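Local coordinates for LYND (Lyngbya aestuarii, PDB 4V1T), which probably acts as an ATP-dependent YcaO cyclodehydratase that turns residues of a precursor peptide, chiefly cysteines, into azoline rings during cyanobactin biosynthesis, at residues V189-P194 / G288-L293; D205-R210 / H303-R308; L457-G462 / W741-E746; Q473-H478 / P770-F775. One frame throughout, in Å; residues are numbered along the deposited sequence.

The four contacts fall into two pairs far apart in space, with centres 39 to 51 Å from one pair to the other. Interactions 1 and 2, centres 13 Å apart, share one sheet: strand 289-294 is the neighbour of strand 299-304, and His-303 NE2 of interaction 2 holds Thr-292 OG1 of interaction 1 at 2.8 Å. Interaction 2 then carries the sheet edge to the zinc site. Interactions 3 and 4, centres 14 Å apart, lie on the far side of the chain's centre from interaction 1 and touch each other, Trp-741 CD1 coming within 3.1 Å of His-478 ND1. Interaction 4 lies near the nucleotide site, the Met-773 side chain being about 11 Å from ADP and about 9 Å from a magnesium ion.

Interaction 1. Residues V189-P194 / G288-L293; sequences VLWLGP and GKIITL
Thr-292 lays its methyl group over one face of the Trp-191 indole: CG2 sits 4.1 Å from the centroid of the five-membered ring and only 5° off the ring normal, a CH-pi contact. The two side chains point the same way. The methyl reaches the ring because CG2 is anti to the carbonyl carbon, which puts OG1 in the crowded position (chi1 57°), where His-303 takes it up in a hydrogen bond and fixes the rotation. Both residues belong to a non-hydrogen-bonded pair of adjacent antiparallel strands, inner members of the mixed sheet of this zinc-bearing region. On either side of that pair lie hydrogen-bonded pairs. Leu-192 O receives Ile-291 N at 2.8 Å, nearly straight at 172°, and Leu-190 O receives Leu-293 N at 2.9 Å. On the face opposite Trp-191 and Thr-292, Leu-190 and Leu-293 cross obliquely, CB to CB at 4.1 Å, and helix 250-275 covers the two leucines of 189-194 with Phe-259. Leu-293 also packs on Leu-300 of the second subunit. Where the pairing ends, a cis peptide bond precedes Pro-194, whose CD lies alongside Ile-290 CG1 at 3.5 Å, while Pro-194 CA approaches Lys-289 O at 3.0 Å.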
# COMPACT_ATOMS: atom_id res chain seq x y z
N VAL B 189 -0.77 -4.79 -23.46
CA VAL B 189 -1.50 -4.84 -22.20
C VAL B 189 -2.84 -5.55 -22.37
O VAL B 189 -3.74 -5.04 -23.05
CB VAL B 189 -1.76 -3.44 -21.63
CG1 VAL B 189 -2.34 -3.54 -20.22
CG2 VAL B 189 -0.47 -2.62 -21.61
N LEU B 190 -2.98 -6.71 -21.75
CA LEU B 190 -4.25 -7.41 -21.71
C LEU B 190 -5.23 -6.63 -20.87
O LEU B 190 -4.91 -6.26 -19.75
CB LEU B 190 -4.07 -8.83 -21.15
CG LEU B 190 -5.34 -9.54 -20.64
CD1 LEU B 190 -6.30 -9.86 -21.77
CD2 LEU B 190 -4.98 -10.81 -19.88
N TRP B 191 -6.41 -6.37 -21.42
CA TRP B 191 -7.54 -5.90 -20.62
C TRP B 191 -8.53 -7.05 -20.51
O TRP B 191 -8.88 -7.67 -21.51
CB TRP B 191 -8.24 -4.68 -21.22
CG TRP B 191 -7.41 -3.44 -21.28
CD1 TRP B 191 -6.07 -3.35 -21.51
CD2 TRP B 191 -7.89 -2.11 -21.12
NE1 TRP B 191 -5.67 -2.04 -21.50
CE2 TRP B 191 -6.77 -1.25 -21.27
CE3 TRP B 191 -9.15 -1.55 -20.87
CZ2 TRP B 191 -6.88 0.14 -21.17
CZ3 TRP B 191 -9.25 -0.17 -20.77
CH2 TRP B 191 -8.12 0.66 -20.92
N LEU B 192 -8.98 -7.31 -19.30
CA LEU B 192 -9.89 -8.41 -19.03
C LEU B 192 -11.00 -7.92 -18.09
O LEU B 192 -10.74 -7.49 -16.98
CB LEU B 192 -9.11 -9.58 -18.41
CG LEU B 192 -9.89 -10.80 -17.97
CD1 LEU B 192 -10.64 -11.44 -19.13
CD2 LEU B 192 -8.97 -11.81 -17.31
N GLY B 193 -12.23 -8.00 -18.56
CA GLY B 193 -13.37 -7.51 -17.81
C GLY B 193 -13.74 -6.11 -18.26
O GLY B 193 -13.05 -5.52 -19.10
N PRO B 194 -14.81 -5.56 -17.70
CA PRO B 194 -15.62 -6.23 -16.69
C PRO B 194 -16.67 -7.16 -17.27
O PRO B 194 -16.86 -7.21 -18.49
CB PRO B 194 -16.30 -5.07 -15.99
CG PRO B 194 -16.55 -4.11 -17.09
CD PRO B 194 -15.37 -4.24 -18.03
N GLY B 288 -17.92 -5.80 -12.50
CA GLY B 288 -17.55 -4.47 -12.02
C GLY B 288 -16.06 -4.26 -11.81
O GLY B 288 -15.65 -3.40 -11.03
N LYS B 289 -15.25 -5.06 -12.50
CA LYS B 289 -13.80 -5.04 -12.34
C LYS B 289 -13.12 -5.17 -13.68
O LYS B 289 -13.55 -5.95 -14.52
CB LYS B 289 -13.33 -6.21 -11.46
CG LYS B 289 -12.82 -5.82 -10.09
CD LYS B 289 -11.91 -6.90 -9.51
CE LYS B 289 -12.65 -8.21 -9.26
NZ LYS B 289 -11.72 -9.37 -9.16
N ILE B 290 -12.04 -4.42 -13.87
CA ILE B 290 -11.18 -4.61 -15.03
C ILE B 290 -9.79 -5.01 -14.55
O ILE B 290 -9.23 -4.42 -13.62
CB ILE B 290 -11.09 -3.36 -15.89
CG1 ILE B 290 -12.48 -3.00 -16.42
CG2 ILE B 290 -10.13 -3.59 -17.06
CD1 ILE B 290 -12.55 -1.66 -17.11
N ILE B 291 -9.22 -6.01 -15.20
CA ILE B 291 -7.86 -6.45 -14.93
C ILE B 291 -6.98 -6.07 -16.10
O ILE B 291 -7.30 -6.39 -17.24
CB ILE B 291 -7.79 -7.98 -14.76
CG1 ILE B 291 -8.68 -8.41 -13.61
CG2 ILE B 291 -6.34 -8.44 -14.58
CD1 ILE B 291 -8.22 -7.96 -12.24
N THR B 292 -5.87 -5.41 -15.81
CA THR B 292 -4.87 -5.10 -16.83
C THR B 292 -3.62 -5.89 -16.51
O THR B 292 -3.10 -5.82 -15.40
CB THR B 292 -4.54 -3.60 -16.92
OG1 THR B 292 -4.10 -3.11 -15.65
CG2 THR B 292 -5.77 -2.82 -17.36
N LEU B 293 -3.15 -6.66 -17.49
CA LEU B 293 -1.90 -7.38 -17.39
C LEU B 293 -0.93 -6.85 -18.44
O LEU B 293 -1.03 -7.18 -19.62
CB LEU B 293 -2.11 -8.88 -17.58
CG LEU B 293 -0.86 -9.76 -17.62
CD1 LEU B 293 -0.08 -9.68 -16.32
CD2 LEU B 293 -1.22 -11.20 -17.95

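Interaction 2. Residues D205-R210 / H303-R308. With ZN (zinc ion), chain K.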
# COMPACT_ATOMS: atom_id res chain seq x y z
N ASP B 205 -21.09 2.61 -20.67
CA ASP B 205 -21.05 4.06 -20.69
C ASP B 205 -20.46 4.61 -19.38
O ASP B 205 -19.77 5.64 -19.40
CB ASP B 205 -22.45 4.63 -20.92
CG ASP B 205 -22.45 5.88 -21.76
OD1 ASP B 205 -21.40 6.55 -21.82
OD2 ASP B 205 -23.49 6.18 -22.36
N CYS B 206 -20.76 3.95 -18.26
CA CYS B 206 -20.12 4.28 -16.98
C CYS B 206 -18.60 4.23 -17.11
O CYS B 206 -17.89 5.10 -16.61
CB CYS B 206 -20.56 3.31 -15.87
SG CYS B 206 -22.29 3.41 -15.36
N LEU B 207 -18.12 3.19 -17.78
CA LEU B 207 -16.69 3.00 -18.01
C LEU B 207 -16.16 4.01 -19.03
O LEU B 207 -15.13 4.65 -18.82
CB LEU B 207 -16.44 1.56 -18.49
CG LEU B 207 -15.04 1.20 -18.98
CD1 LEU B 207 -14.04 1.26 -17.84
CD2 LEU B 207 -15.04 -0.17 -19.61
N ALA B 208 -16.88 4.17 -20.13
CA ALA B 208 -16.45 5.06 -21.20
C ALA B 208 -16.20 6.48 -20.67
O ALA B 208 -15.24 7.13 -21.06
CB ALA B 208 -17.48 5.08 -22.31
N HIS B 209 -17.06 6.93 -19.77
CA HIS B 209 -16.95 8.27 -19.20
C HIS B 209 -15.62 8.46 -18.46
O HIS B 209 -15.06 9.54 -18.44
CB HIS B 209 -18.13 8.54 -18.26
CG HIS B 209 -18.26 9.96 -17.82
ND1 HIS B 209 -17.70 10.43 -16.65
CD2 HIS B 209 -18.90 11.02 -18.38
CE1 HIS B 209 -17.99 11.72 -16.52
NE2 HIS B 209 -18.71 12.10 -17.56
N ARG B 210 -15.12 7.39 -17.85
CA ARG B 210 -13.83 7.45 -17.19
C ARG B 210 -12.69 7.31 -18.21
O ARG B 210 -11.69 8.03 -18.14
CB ARG B 210 -13.71 6.34 -16.13
CG ARG B 210 -14.70 6.46 -14.96
CD ARG B 210 -14.36 7.64 -14.06
NE ARG B 210 -15.42 7.89 -13.09
CZ ARG B 210 -15.46 7.38 -11.87
NH1 ARG B 210 -14.51 6.57 -11.43
NH2 ARG B 210 -16.48 7.67 -11.07
N HIS B 303 -8.95 -2.78 -11.39
CA HIS B 303 -9.58 -1.46 -11.49
C HIS B 303 -11.08 -1.58 -11.23
O HIS B 303 -11.79 -2.28 -11.95
CB HIS B 303 -9.32 -0.85 -12.87
CG HIS B 303 -7.92 -1.02 -13.35
ND1 HIS B 303 -6.94 -0.07 -13.14
CD2 HIS B 303 -7.31 -2.04 -14.01
CE1 HIS B 303 -5.81 -0.49 -13.67
NE2 HIS B 303 -6.00 -1.68 -14.20
N ILE B 304 -11.56 -0.87 -10.20
CA ILE B 304 -12.97 -0.94 -9.81
C ILE B 304 -13.83 -0.03 -10.68
O ILE B 304 -13.61 1.16 -10.74
CB ILE B 304 -13.17 -0.52 -8.34
CG1 ILE B 304 -12.28 -1.35 -7.40
CG2 ILE B 304 -14.65 -0.67 -7.94
CD1 ILE B 304 -12.85 -2.70 -7.03
N LEU B 305 -14.85 -0.60 -11.31
CA LEU B 305 -15.82 0.17 -12.06
C LEU B 305 -17.00 0.54 -11.17
O LEU B 305 -17.76 -0.32 -10.74
CB LEU B 305 -16.32 -0.61 -13.28
CG LEU B 305 -17.48 0.03 -14.04
CD1 LEU B 305 -17.07 1.39 -14.61
CD2 LEU B 305 -17.98 -0.89 -15.15
N ILE B 306 -17.16 1.83 -10.92
CA ILE B 306 -18.29 2.32 -10.15
C ILE B 306 -19.48 2.52 -11.08
O ILE B 306 -19.36 3.11 -12.14
CB ILE B 306 -17.97 3.64 -9.42
CG1 ILE B 306 -17.05 3.39 -8.22
CG2 ILE B 306 -19.24 4.32 -8.90
CD1 ILE B 306 -15.61 3.16 -8.58
N LYS B 307 -20.63 2.01 -10.69
CA LYS B 307 -21.87 2.27 -11.40
C LYS B 307 -22.30 3.70 -11.10
O LYS B 307 -22.61 4.03 -9.96
CB LYS B 307 -22.96 1.28 -10.98
CG LYS B 307 -24.34 1.56 -11.55
CD LYS B 307 -25.34 0.52 -11.08
CE LYS B 307 -26.69 1.12 -10.72
NZ LYS B 307 -27.63 1.10 -11.87
N ARG B 308 -22.30 4.54 -12.12
CA ARG B 308 -22.63 5.96 -11.95
C ARG B 308 -24.13 6.14 -11.89
O ARG B 308 -24.85 5.79 -12.82
CB ARG B 308 -22.03 6.79 -13.09
CG ARG B 308 -20.55 6.52 -13.32
CD ARG B 308 -19.98 7.39 -14.44
NE ARG B 308 -20.01 8.81 -14.09
CZ ARG B 308 -20.61 9.76 -14.80
NH1 ARG B 308 -21.23 9.48 -15.94
NH2 ARG B 308 -20.56 11.02 -14.38
ZN ZN K . -24.08 3.54 -16.90
O HOH W 1 -17.59 4.75 -13.67
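A guanidinium lying flat on an imidazole is the striking feature here: the planes of Arg-308 and His-209 are only 6° apart and their centres 3.7 Å. The stack stands beside a four-cysteine zinc site built from two CxxC pairs, in which Cys-206, on helix 204-213, joins Cys-203, Cys-311 and Cys-314. Cys-206 SG binds the zinc ion at 2.4 Å and also accepts the backbone N-H of Arg-308 at 3.4 Å, a fairly straight bond of 161°. Such an amide donor would be expected to draw some negative charge from the thiolate. Arg-308 therefore touches the helix twice, by its amide at the metal ligand and by its side chain one turn further on. The Arg-308 side chain runs past Cys-206, then bends at chi3 (65°) so that NH2 comes over His-209 CE1 at 3.4 Å. Its NE is held in a salt bridge with Asp-724, an acid that Arg-210 shares, so the guanidinium is fixed in rotation as well as in place. His-209 ND1 is buried without a partner, and the positive charge over the ring would probably favour neutral histidine. Leu-305, its CG anti to the backbone N, brings CD1 against the helix, 3.9 Å from Leu-207 CB. A single water closes the gap between backbones, donating one hydrogen to Cys-206 O at 3.0 Å and the other to Ile-306 O at 2.9 Å.

Interaction 3. Residues L457-G462 / W741-E746; sequences LCFSDG and WSRFGE
This is a buried loop-to-loop contact in the YcaO part of the chain, where the turn between two short helices meets the long loop that follows strand 728-733. Cys-458 leaves helix 454-457 with positive phi, and its carbonyl becomes the acceptor for the single hydrogen bond between the segments: Gly-745 N reaches Cys-458 O at 2.7 Å, standing 42° out of the carbonyl plane. Gly-745 can come this near because it carries no side chain; its CA lies just 3.8 Å from Ser-460 CA, and a CB would run into the carbonyl oxygens of Cys-458 and Phe-459. The largest share of the contact belongs to Arg-743. Its chain, extended from CG to NE, passes obliquely across one face of Phe-459, with CG 4.0 Å from the ring centroid in a CH-pi contact. Further out NE comes within 3.4 Å of Phe-459 CZ, but the guanidinium is tilted 43° from the ring, so the two planes do not stack. Beside the ring, Leu-457 O approaches Arg-743 CD at 3.2 Å, and Leu-457 CD2 lies near Arg-743 NH1. An inverse gamma turn at Ser-742 sets the start of this run, Arg-743 N bonding back to Trp-741 O at 2.8 Å. Ser-460 N-caps helix 461-465, its OG bonding to Gln-463 N and also to Glu-765. The same helix presents the Gln-463 amide to Ser-742 O and Phe-744 N, while Tyr-560 of helix 538-561 meets the Phe-744 ring and Tyr-750 of helix 748-755 holds the Phe-744 carbonyl.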
# COMPACT_ATOMS: atom_id res chain seq x y z
N LEU B 457 -15.27 38.62 -10.65
CA LEU B 457 -14.01 38.75 -11.38
C LEU B 457 -13.22 39.95 -10.92
O LEU B 457 -12.04 39.84 -10.60
CB LEU B 457 -14.27 38.83 -12.88
CG LEU B 457 -14.98 37.63 -13.52
CD1 LEU B 457 -15.32 37.92 -14.97
CD2 LEU B 457 -14.16 36.35 -13.39
N CYS B 458 -13.87 41.11 -10.88
CA CYS B 458 -13.24 42.34 -10.43
C CYS B 458 -12.08 42.78 -11.34
O CYS B 458 -11.03 43.21 -10.86
CB CYS B 458 -12.75 42.20 -8.97
SG CYS B 458 -14.01 41.75 -7.76
N PHE B 459 -12.27 42.68 -12.65
CA PHE B 459 -11.33 43.27 -13.59
C PHE B 459 -11.62 44.78 -13.72
O PHE B 459 -12.76 45.21 -13.59
CB PHE B 459 -11.44 42.60 -14.96
CG PHE B 459 -10.84 41.24 -15.03
CD1 PHE B 459 -9.47 41.08 -15.24
CD2 PHE B 459 -11.62 40.11 -14.92
CE1 PHE B 459 -8.90 39.82 -15.32
CE2 PHE B 459 -11.06 38.83 -14.98
CZ PHE B 459 -9.70 38.69 -15.19
N SER B 460 -10.59 45.58 -13.96
CA SER B 460 -10.78 47.02 -14.12
C SER B 460 -11.39 47.34 -15.48
O SER B 460 -11.38 46.49 -16.38
CB SER B 460 -9.45 47.76 -13.97
OG SER B 460 -8.72 47.72 -15.18
N ASP B 461 -11.92 48.55 -15.62
CA ASP B 461 -12.42 49.02 -16.91
C ASP B 461 -11.29 49.11 -17.93
O ASP B 461 -11.47 48.76 -19.10
CB ASP B 461 -13.10 50.39 -16.78
CG ASP B 461 -14.40 50.33 -16.01
OD1 ASP B 461 -15.13 49.31 -16.13
OD2 ASP B 461 -14.69 51.29 -15.28
N GLY B 462 -10.13 49.60 -17.49
CA GLY B 462 -8.96 49.68 -18.34
C GLY B 462 -8.52 48.30 -18.81
O GLY B 462 -8.14 48.12 -19.97
N TRP B 741 -4.52 36.85 -8.39
CA TRP B 741 -4.18 37.10 -9.79
C TRP B 741 -4.33 38.59 -10.08
O TRP B 741 -4.91 39.33 -9.28
CB TRP B 741 -5.09 36.27 -10.70
CG TRP B 741 -4.88 34.78 -10.57
CD1 TRP B 741 -3.86 34.14 -9.93
CD2 TRP B 741 -5.71 33.75 -11.12
NE1 TRP B 741 -4.00 32.77 -10.03
CE2 TRP B 741 -5.14 32.51 -10.76
CE3 TRP B 741 -6.89 33.75 -11.87
CZ2 TRP B 741 -5.70 31.29 -11.12
CZ3 TRP B 741 -7.45 32.53 -12.24
CH2 TRP B 741 -6.85 31.32 -11.87
N SER B 742 -3.80 39.04 -11.22
CA SER B 742 -3.77 40.46 -11.55
C SER B 742 -5.14 41.00 -11.99
O SER B 742 -5.37 41.26 -13.17
CB SER B 742 -2.74 40.72 -12.65
OG SER B 742 -1.42 40.37 -12.22
N ARG B 743 -6.04 41.16 -11.02
CA ARG B 743 -7.38 41.69 -11.28
C ARG B 743 -7.57 42.97 -10.47
O ARG B 743 -7.71 42.92 -9.25
CB ARG B 743 -8.45 40.65 -10.94
CG ARG B 743 -8.24 39.33 -11.69
CD ARG B 743 -9.30 38.32 -11.37
NE ARG B 743 -9.24 37.13 -12.21
CZ ARG B 743 -10.08 36.11 -12.11
NH1 ARG B 743 -11.03 36.11 -11.19
NH2 ARG B 743 -9.96 35.07 -12.92
N PHE B 744 -7.57 44.11 -11.16
CA PHE B 744 -7.43 45.41 -10.50
C PHE B 744 -8.68 46.27 -10.54
O PHE B 744 -8.59 47.50 -10.55
CB PHE B 744 -6.26 46.18 -11.13
CG PHE B 744 -4.95 45.45 -11.08
CD1 PHE B 744 -4.63 44.66 -9.98
CD2 PHE B 744 -4.04 45.56 -12.11
CE1 PHE B 744 -3.43 43.98 -9.91
CE2 PHE B 744 -2.83 44.88 -12.05
CZ PHE B 744 -2.52 44.10 -10.95
N GLY B 745 -9.85 45.63 -10.55
CA GLY B 745 -11.11 46.36 -10.43
C GLY B 745 -11.23 46.99 -9.06
O GLY B 745 -10.57 46.56 -8.11
N GLU B 746 -12.06 48.02 -8.95
CA GLU B 746 -12.25 48.73 -7.69
C GLU B 746 -12.79 47.81 -6.59
O GLU B 746 -13.45 46.81 -6.88
CB GLU B 746 -13.20 49.93 -7.89
CG GLU B 746 -14.65 49.55 -8.20
CD GLU B 746 -15.52 50.76 -8.54
OE1 GLU B 746 -14.99 51.88 -8.67
OE2 GLU B 746 -16.74 50.59 -8.69

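Interaction 4. Residues Q473-H478 / P770-F775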
# COMPACT_ATOMS: atom_id res chain seq x y z
N GLN B 473 0.53 40.40 -24.24
CA GLN B 473 1.77 40.77 -23.59
C GLN B 473 1.93 40.09 -22.23
O GLN B 473 2.98 40.18 -21.60
CB GLN B 473 1.85 42.29 -23.42
CG GLN B 473 1.93 43.06 -24.73
CD GLN B 473 3.10 42.63 -25.61
OE1 GLN B 473 2.98 42.58 -26.83
NE2 GLN B 473 4.23 42.32 -24.99
N ALA B 474 0.89 39.41 -21.76
CA ALA B 474 0.93 38.76 -20.45
C ALA B 474 1.89 37.58 -20.43
O ALA B 474 1.86 36.73 -21.32
CB ALA B 474 -0.47 38.31 -20.05
N THR B 475 2.75 37.54 -19.41
CA THR B 475 3.70 36.44 -19.21
C THR B 475 3.02 35.22 -18.59
O THR B 475 3.41 34.08 -18.83
CB THR B 475 4.87 36.86 -18.29
OG1 THR B 475 4.36 37.42 -17.07
CG2 THR B 475 5.76 37.90 -18.98
N VAL B 476 1.99 35.47 -17.80
CA VAL B 476 1.33 34.44 -17.01
C VAL B 476 -0.07 34.16 -17.53
O VAL B 476 -0.87 35.07 -17.75
CB VAL B 476 1.26 34.86 -15.53
CG1 VAL B 476 0.60 33.78 -14.70
CG2 VAL B 476 2.66 35.14 -15.00
N ALA B 477 -0.37 32.87 -17.72
CA ALA B 477 -1.60 32.44 -18.36
C ALA B 477 -2.86 32.74 -17.55
O ALA B 477 -3.90 33.06 -18.12
CB ALA B 477 -1.53 30.95 -18.66
N HIS B 478 -2.78 32.64 -16.23
CA HIS B 478 -3.99 32.78 -15.41
C HIS B 478 -4.42 34.23 -15.22
O HIS B 478 -5.43 34.48 -14.56
CB HIS B 478 -3.80 32.09 -14.04
CG HIS B 478 -2.65 32.62 -13.23
ND1 HIS B 478 -2.59 33.91 -12.77
CD2 HIS B 478 -1.52 32.01 -12.80
CE1 HIS B 478 -1.47 34.08 -12.09
NE2 HIS B 478 -0.80 32.94 -12.09
N PRO B 770 3.42 45.48 -10.82
CA PRO B 770 3.43 45.06 -12.22
C PRO B 770 3.89 43.61 -12.40
O PRO B 770 3.74 43.06 -13.49
CB PRO B 770 4.42 46.03 -12.87
CG PRO B 770 5.36 46.36 -11.78
CD PRO B 770 4.54 46.38 -10.52
N THR B 771 4.45 43.02 -11.35
CA THR B 771 4.88 41.64 -11.38
C THR B 771 3.74 40.71 -10.96
O THR B 771 3.31 40.76 -9.82
CB THR B 771 6.07 41.39 -10.45
OG1 THR B 771 7.15 42.25 -10.83
CG2 THR B 771 6.54 39.93 -10.54
N PRO B 772 3.26 39.85 -11.89
CA PRO B 772 2.19 38.95 -11.47
C PRO B 772 2.68 37.96 -10.41
O PRO B 772 3.83 37.53 -10.46
CB PRO B 772 1.80 38.23 -12.77
CG PRO B 772 2.42 39.03 -13.88
CD PRO B 772 3.63 39.66 -13.30
N MET B 773 1.82 37.62 -9.47
CA MET B 773 2.18 36.66 -8.44
C MET B 773 2.45 35.32 -9.12
O MET B 773 1.55 34.76 -9.75
CB MET B 773 1.07 36.56 -7.40
CG MET B 773 1.57 36.21 -5.99
SD MET B 773 2.12 34.51 -5.82
CE MET B 773 0.58 33.65 -6.05
N PRO B 774 3.69 34.80 -9.02
CA PRO B 774 4.13 33.73 -9.93
C PRO B 774 3.43 32.38 -9.73
O PRO B 774 3.18 31.67 -10.69
CB PRO B 774 5.63 33.58 -9.62
CG PRO B 774 5.96 34.65 -8.63
CD PRO B 774 4.70 35.06 -7.97
N PHE B 775 3.14 32.05 -8.48
CA PHE B 775 2.56 30.75 -8.15
C PHE B 775 1.04 30.81 -8.12
O PHE B 775 0.39 29.89 -7.61
CB PHE B 775 3.12 30.27 -6.80
CG PHE B 775 4.63 30.21 -6.75
CD1 PHE B 775 5.31 29.21 -7.44
CD2 PHE B 775 5.36 31.14 -6.03
CE1 PHE B 775 6.70 29.15 -7.41
CE2 PHE B 775 6.74 31.08 -5.99
CZ PHE B 775 7.41 30.09 -6.68
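Two irregular segments pass without any hydrogen bond between them, their nearest CA atoms, of Val-476 and Pro-772, lying 7.2 Å apart. Segment 770-775 is the very C-terminus, whose prolines at every second position form the PxPxP tail found in many azole-forming YcaO enzymes; here it leads toward the magnesium and ADP site. Apolar side chains make most of the contact. Val-476 and Pro-772 slide past each other in opposite directions, with Val-476 CG2 touching Pro-772 CB at 3.9 Å. That methyl is anti to the carbonyl carbon, whereas CG1, anti to the backbone N (chi1 -179°), turns back over one face of the His-478 ring. Thr-475 approaches the same proline at about a right angle, bringing OG1 to 4.1 Å from Pro-772 CG at the exposed end of the contact. Beyond them, Met-773 turns inward among Leu-622, Phe-624 and Trp-559, tying the tail to strand 621-626 and helix 538-561. His-478, with CG in the crowded position (chi1 59°), stacks on Trp-741 and directs a ring edge at the tail. Its NE2 is buried with no polar partner: Met-773 O lies in the plane of the ring but stays 3.8 Å from His-478 NE2, too long for a hydrogen bond.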